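Local coordinates for putative hydrolase (Chloroflexus aurantiacus J-10-fl, PDB 3CMN), which is a putative, mainly helical hydrolase, probably a zincin-like metallopeptidase that cleaves peptide bonds with a metal ion, here in its apo form, at residues V198-Y201 and F202-L206; D255-Q258 and A259-L263. All coordinates share one frame; numbering follows the deposited sequence.

Contact 1 of 2, residues V198-Y201 and F202-L206; sequences VRTY and FRELL
Leu205 lies over one face of the Tyr201 ring, one helical turn further along helix 197-210. Its CG sits 4.0 Å from the ring centroid and 15° off the ring normal, a CH-pi contact displaced toward the rim. The methyls divide the far half of the ring between them: CD2 reaches Tyr201 CE1 at 3.5 Å, and CD1 covers the CE2 and CZ side. With CG of Tyr201 anti to the backbone N (chi1 175°), the ring swings out from the helix, and Leu205, its CG beside its own backbone N, leans back over the face. On the neighbouring flank, Glu204, extended beyond CG, leans back along the preceding turn, and its OE2 comes 3.4 Å from Thr200 CG2, near the plane of the tyrosine ring at its edge. Arg203 also turns back, bent at chi3 (-81°), placing the face of its guanidinium over Arg199 O and NH2 3.6 Å from Arg199 CB. Beneath these pairs run regular i to i+4 backbone bonds, among them Leu205 N to Tyr201 O at 3.0 Å. In the next shell, the extended Arg199 chain leads away to a salt bridge with Glu193 and a bond to Ser148 O. The tyrosine thus combines two kinds of chemistry: its face is packed against hydrocarbon, whereas its hydroxyl probably hydrogen-bonds Arg256 of another helix, which together should restrict the ring's movement.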
loop_
_atom_site.group_PDB
_atom_site.type_symbol
_atom_site.label_atom_id
_atom_site.label_comp_id
_atom_site.label_asym_id
_atom_site.label_seq_id
_atom_site.Cartn_x
_atom_site.Cartn_y
_atom_site.Cartn_z
ATOM N N VAL A 198 8.714 -4.696 10.470
ATOM C CA VAL A 198 8.511 -4.063 9.178
ATOM C C VAL A 198 8.506 -2.535 9.177
ATOM O O VAL A 198 9.225 -1.926 8.393
ATOM C CB VAL A 198 7.246 -4.618 8.476
ATOM C CG1 VAL A 198 7.118 -4.016 7.067
ATOM C CG2 VAL A 198 7.356 -6.138 8.356
ATOM N N ARG A 199 7.711 -1.912 10.040
ATOM C CA ARG A 199 7.675 -0.453 10.087
ATOM C C ARG A 199 8.958 0.132 10.676
ATOM O O ARG A 199 9.406 1.196 10.260
ATOM C CB ARG A 199 6.439 0.030 10.861
ATOM C CG ARG A 199 5.209 0.173 9.961
ATOM C CD ARG A 199 3.907 0.368 10.736
ATOM N NE ARG A 199 2.770 0.517 9.830
ATOM C CZ ARG A 199 1.498 0.353 10.182
ATOM N NH1 ARG A 199 1.186 0.031 11.429
ATOM N NH2 ARG A 199 0.536 0.492 9.279
ATOM N N THR A 200 9.556 -0.572 11.633
ATOM C CA THR A 200 10.801 -0.119 12.237
ATOM C C THR A 200 11.848 -0.087 11.132
ATOM O O THR A 200 12.552 0.910 10.949
ATOM C CB THR A 200 11.276 -1.089 13.334
ATOM O OG1 THR A 200 10.255 -1.218 14.329
ATOM C CG2 THR A 200 12.571 -0.576 13.994
ATOM N N TYR A 201 11.930 -1.190 10.392
ATOM C CA TYR A 201 12.870 -1.329 9.292
ATOM C C TYR A 201 12.577 -0.335 8.177
ATOM O O TYR A 201 13.498 0.173 7.527
ATOM C CB TYR A 201 12.813 -2.752 8.741
ATOM C CG TYR A 201 13.673 -2.974 7.518
ATOM C CD1 TYR A 201 15.057 -2.777 7.563
ATOM C CD2 TYR A 201 13.105 -3.388 6.315
ATOM C CE1 TYR A 201 15.851 -2.989 6.438
ATOM C CE2 TYR A 201 13.888 -3.602 5.187
ATOM C CZ TYR A 201 15.262 -3.403 5.251
ATOM O OH TYR A 201 16.024 -3.632 4.120
ATOM N N PHE A 202 11.299 -0.050 7.951
ATOM C CA PHE A 202 10.931 0.897 6.906
ATOM C C PHE A 202 11.324 2.296 7.377
ATOM O O PHE A 202 11.850 3.100 6.608
ATOM C CB PHE A 202 9.425 0.815 6.599
ATOM C CG PHE A 202 9.003 1.619 5.391
ATOM C CD1 PHE A 202 9.839 1.733 4.272
ATOM C CD2 PHE A 202 7.769 2.258 5.362
ATOM C CE1 PHE A 202 9.447 2.472 3.149
ATOM C CE2 PHE A 202 7.361 3.004 4.236
ATOM C CZ PHE A 202 8.202 3.109 3.136
ATOM N N ARG A 203 11.091 2.586 8.651
ATOM C CA ARG A 203 11.471 3.893 9.162
ATOM C C ARG A 203 12.992 4.011 9.136
ATOM O O ARG A 203 13.525 5.089 8.904
ATOM C CB ARG A 203 10.939 4.118 10.578
ATOM C CG ARG A 203 9.598 4.817 10.602
ATOM C CD ARG A 203 9.188 5.225 12.018
ATOM N NE ARG A 203 8.597 4.129 12.782
ATOM C CZ ARG A 203 7.376 3.645 12.564
ATOM N NH1 ARG A 203 6.602 4.160 11.606
ATOM N NH2 ARG A 203 6.927 2.626 13.287
ATOM N N GLU A 204 13.687 2.897 9.363
ATOM C CA GLU A 204 15.148 2.895 9.338
ATOM C C GLU A 204 15.632 3.300 7.952
ATOM O O GLU A 204 16.464 4.193 7.817
ATOM C CB GLU A 204 15.708 1.505 9.663
ATOM C CG GLU A 204 15.551 1.062 11.106
ATOM C CD GLU A 204 15.959 -0.392 11.315
ATOM O OE1 GLU A 204 17.125 -0.743 11.040
ATOM O OE2 GLU A 204 15.110 -1.193 11.752
ATOM N N LEU A 205 15.107 2.632 6.929
ATOM C CA LEU A 205 15.490 2.899 5.542
ATOM C C LEU A 205 15.281 4.347 5.135
ATOM O O LEU A 205 16.043 4.891 4.339
ATOM C CB LEU A 205 14.696 2.009 4.580
ATOM C CG LEU A 205 14.790 0.493 4.720
ATOM C CD1 LEU A 205 14.065 -0.178 3.557
ATOM C CD2 LEU A 205 16.248 0.085 4.735
ATOM N N LEU A 206 14.233 4.962 5.664
ATOM C CA LEU A 206 13.933 6.348 5.337
ATOM C C LEU A 206 14.987 7.251 5.948
ATOM O O LEU A 206 15.523 8.129 5.273
ATOM C CB LEU A 206 12.552 6.723 5.853
ATOM C CG LEU A 206 11.406 5.931 5.225
ATOM C CD1 LEU A 206 10.110 6.304 5.913
ATOM C CD2 LEU A 206 11.338 6.211 3.722
#

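Contact 2 of 2, residues D255-Q258 and A259-L263; sequences DRIQ and ALMSL
Ile257 and Met261 follow one another at i to i+4 spacing on helix 248-279, and their side chains meet only loosely, Ile257 CG2 standing 4.4 Å from Met261 SD. The methionine leaves its backbone toward the preceding turn and then folds; the bend at chi2 (50°) keeps its SD 3.8 Å from Ile257 O, while a further bend at chi3 turns CE outward from residues 255-258. The same carbonyl accepts Met261 N at 2.9 Å in a nearly straight bond, with an N-H...O angle of 171°. Leu260 CB rests 3.5 Å from Arg256 O, the acceptor of its own N-H. Two short side chains lie close to the backbone of the turn before them. Ala259 CB is 3.4 Å from Asp255 O, and Ser262 CB is 3.3 Å from Gln258 O. Ile257, Leu260 and Met261 face helix 197-210, while Ser262 meets Ile352 of helix 349-353. With the main chain bonded turn upon turn, this is a largely buried stretch of alpha-helix packed against a neighbouring helix in a mainly helical fold. Met261 is also close to, though not in contact with, an HExxH-like sequence, His184, Glu185 and His188, which probably forms the metal site expected of a zincin, though no metal is bound to it here.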
loop_
_atom_site.group_PDB
_atom_site.type_symbol
_atom_site.label_atom_id
_atom_site.label_comp_id
_atom_site.label_asym_id
_atom_site.label_seq_id
_atom_site.Cartn_x
_atom_site.Cartn_y
_atom_site.Cartn_z
ATOM N N ASP A 255 17.543 0.319 -3.323
ATOM C CA ASP A 255 17.457 -1.099 -3.645
ATOM C C ASP A 255 16.632 -1.833 -2.592
ATOM O O ASP A 255 15.770 -2.641 -2.923
ATOM C CB ASP A 255 18.867 -1.683 -3.714
ATOM C CG ASP A 255 18.938 -2.943 -4.551
ATOM O OD1 ASP A 255 18.086 -3.846 -4.362
ATOM O OD2 ASP A 255 19.856 -3.032 -5.397
ATOM N N ARG A 256 16.905 -1.535 -1.324
ATOM C CA ARG A 256 16.198 -2.144 -0.200
ATOM C C ARG A 256 14.726 -1.720 -0.132
ATOM O O ARG A 256 13.838 -2.557 0.008
ATOM C CB ARG A 256 16.887 -1.780 1.123
ATOM C CG ARG A 256 18.151 -2.578 1.422
ATOM C CD ARG A 256 18.705 -2.194 2.786
ATOM N NE ARG A 256 19.917 -2.927 3.150
ATOM C CZ ARG A 256 19.938 -4.083 3.810
ATOM N NH1 ARG A 256 18.807 -4.668 4.197
ATOM N NH2 ARG A 256 21.101 -4.653 4.096
ATOM N N ILE A 257 14.475 -0.419 -0.218
ATOM C CA ILE A 257 13.113 0.103 -0.174
ATOM C C ILE A 257 12.331 -0.521 -1.325
ATOM O O ILE A 257 11.186 -0.955 -1.155
ATOM C CB ILE A 257 13.095 1.645 -0.325
ATOM C CG1 ILE A 257 13.764 2.284 0.891
ATOM C CG2 ILE A 257 11.652 2.149 -0.479
ATOM C CD1 ILE A 257 14.013 3.773 0.753
ATOM N N GLN A 258 12.969 -0.576 -2.490
ATOM C CA GLN A 258 12.355 -1.156 -3.668
ATOM C C GLN A 258 12.052 -2.638 -3.473
ATOM O O GLN A 258 10.958 -3.091 -3.807
ATOM C CB GLN A 258 13.262 -0.953 -4.879
ATOM C CG GLN A 258 13.226 0.465 -5.420
ATOM C CD GLN A 258 14.292 0.722 -6.467
ATOM O OE1 GLN A 258 14.622 -0.162 -7.260
ATOM N NE2 GLN A 258 14.822 1.943 -6.487
ATOM N N ALA A 259 13.003 -3.393 -2.927
ATOM C CA ALA A 259 12.781 -4.818 -2.714
ATOM C C ALA A 259 11.693 -5.075 -1.664
ATOM O O ALA A 259 10.939 -6.027 -1.778
ATOM C CB ALA A 259 14.090 -5.504 -2.318
ATOM N N LEU A 260 11.608 -4.227 -0.645
ATOM C CA LEU A 260 10.581 -4.384 0.390
ATOM C C LEU A 260 9.199 -4.113 -0.222
ATOM O O LEU A 260 8.272 -4.897 -0.067
ATOM C CB LEU A 260 10.838 -3.409 1.554
ATOM C CG LEU A 260 9.715 -3.237 2.596
ATOM C CD1 LEU A 260 9.558 -4.528 3.428
ATOM C CD2 LEU A 260 10.037 -2.052 3.524
ATOM N N MET A 261 9.071 -2.994 -0.922
ATOM C CA MET A 261 7.806 -2.643 -1.555
ATOM C C MET A 261 7.364 -3.762 -2.510
ATOM O O MET A 261 6.193 -4.128 -2.558
ATOM C CB MET A 261 7.946 -1.298 -2.290
ATOM C CG MET A 261 7.350 -0.100 -1.535
ATOM S SD MET A 261 7.834 0.086 0.209
ATOM C CE MET A 261 6.451 -0.678 1.031
ATOM N N SER A 262 8.317 -4.322 -3.245
ATOM C CA SER A 262 8.029 -5.403 -4.180
ATOM C C SER A 262 7.508 -6.673 -3.492
ATOM O O SER A 262 6.513 -7.265 -3.920
ATOM C CB SER A 262 9.278 -5.734 -4.976
ATOM O OG SER A 262 9.008 -6.788 -5.879
ATOM N N LEU A 263 8.179 -7.093 -2.425
ATOM C CA LEU A 263 7.758 -8.278 -1.688
ATOM C C LEU A 263 6.378 -8.061 -1.058
ATOM O O LEU A 263 5.512 -8.942 -1.085
ATOM C CB LEU A 263 8.767 -8.594 -0.583
ATOM C CG LEU A 263 8.292 -9.789 0.235
ATOM C CD1 LEU A 263 8.699 -11.054 -0.489
ATOM C CD2 LEU A 263 8.870 -9.749 1.623
#

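Followed from the N terminus, contact 1 comes first, on helix 197-210, and is complete before contact 2 begins on helix 248-279, the next helix in the modelled chain. The two are in series and neither nests nor crosses; each joins successive turns of a single helix, so neither closes a loop. Residues 213-246, between the helices, are not modelled. The contacts meet laterally, their centres 11 Å apart. Leu205 CD1 packs on Ile257 CG1 at 3.6 Å, and Phe202 CD1 approaches Leu260 CD2. Tyr201 OH lies 3.0 Å from Arg256 NH1, a probable hydrogen bond. Local order within each helix thus presents the residues that tie the two helices together.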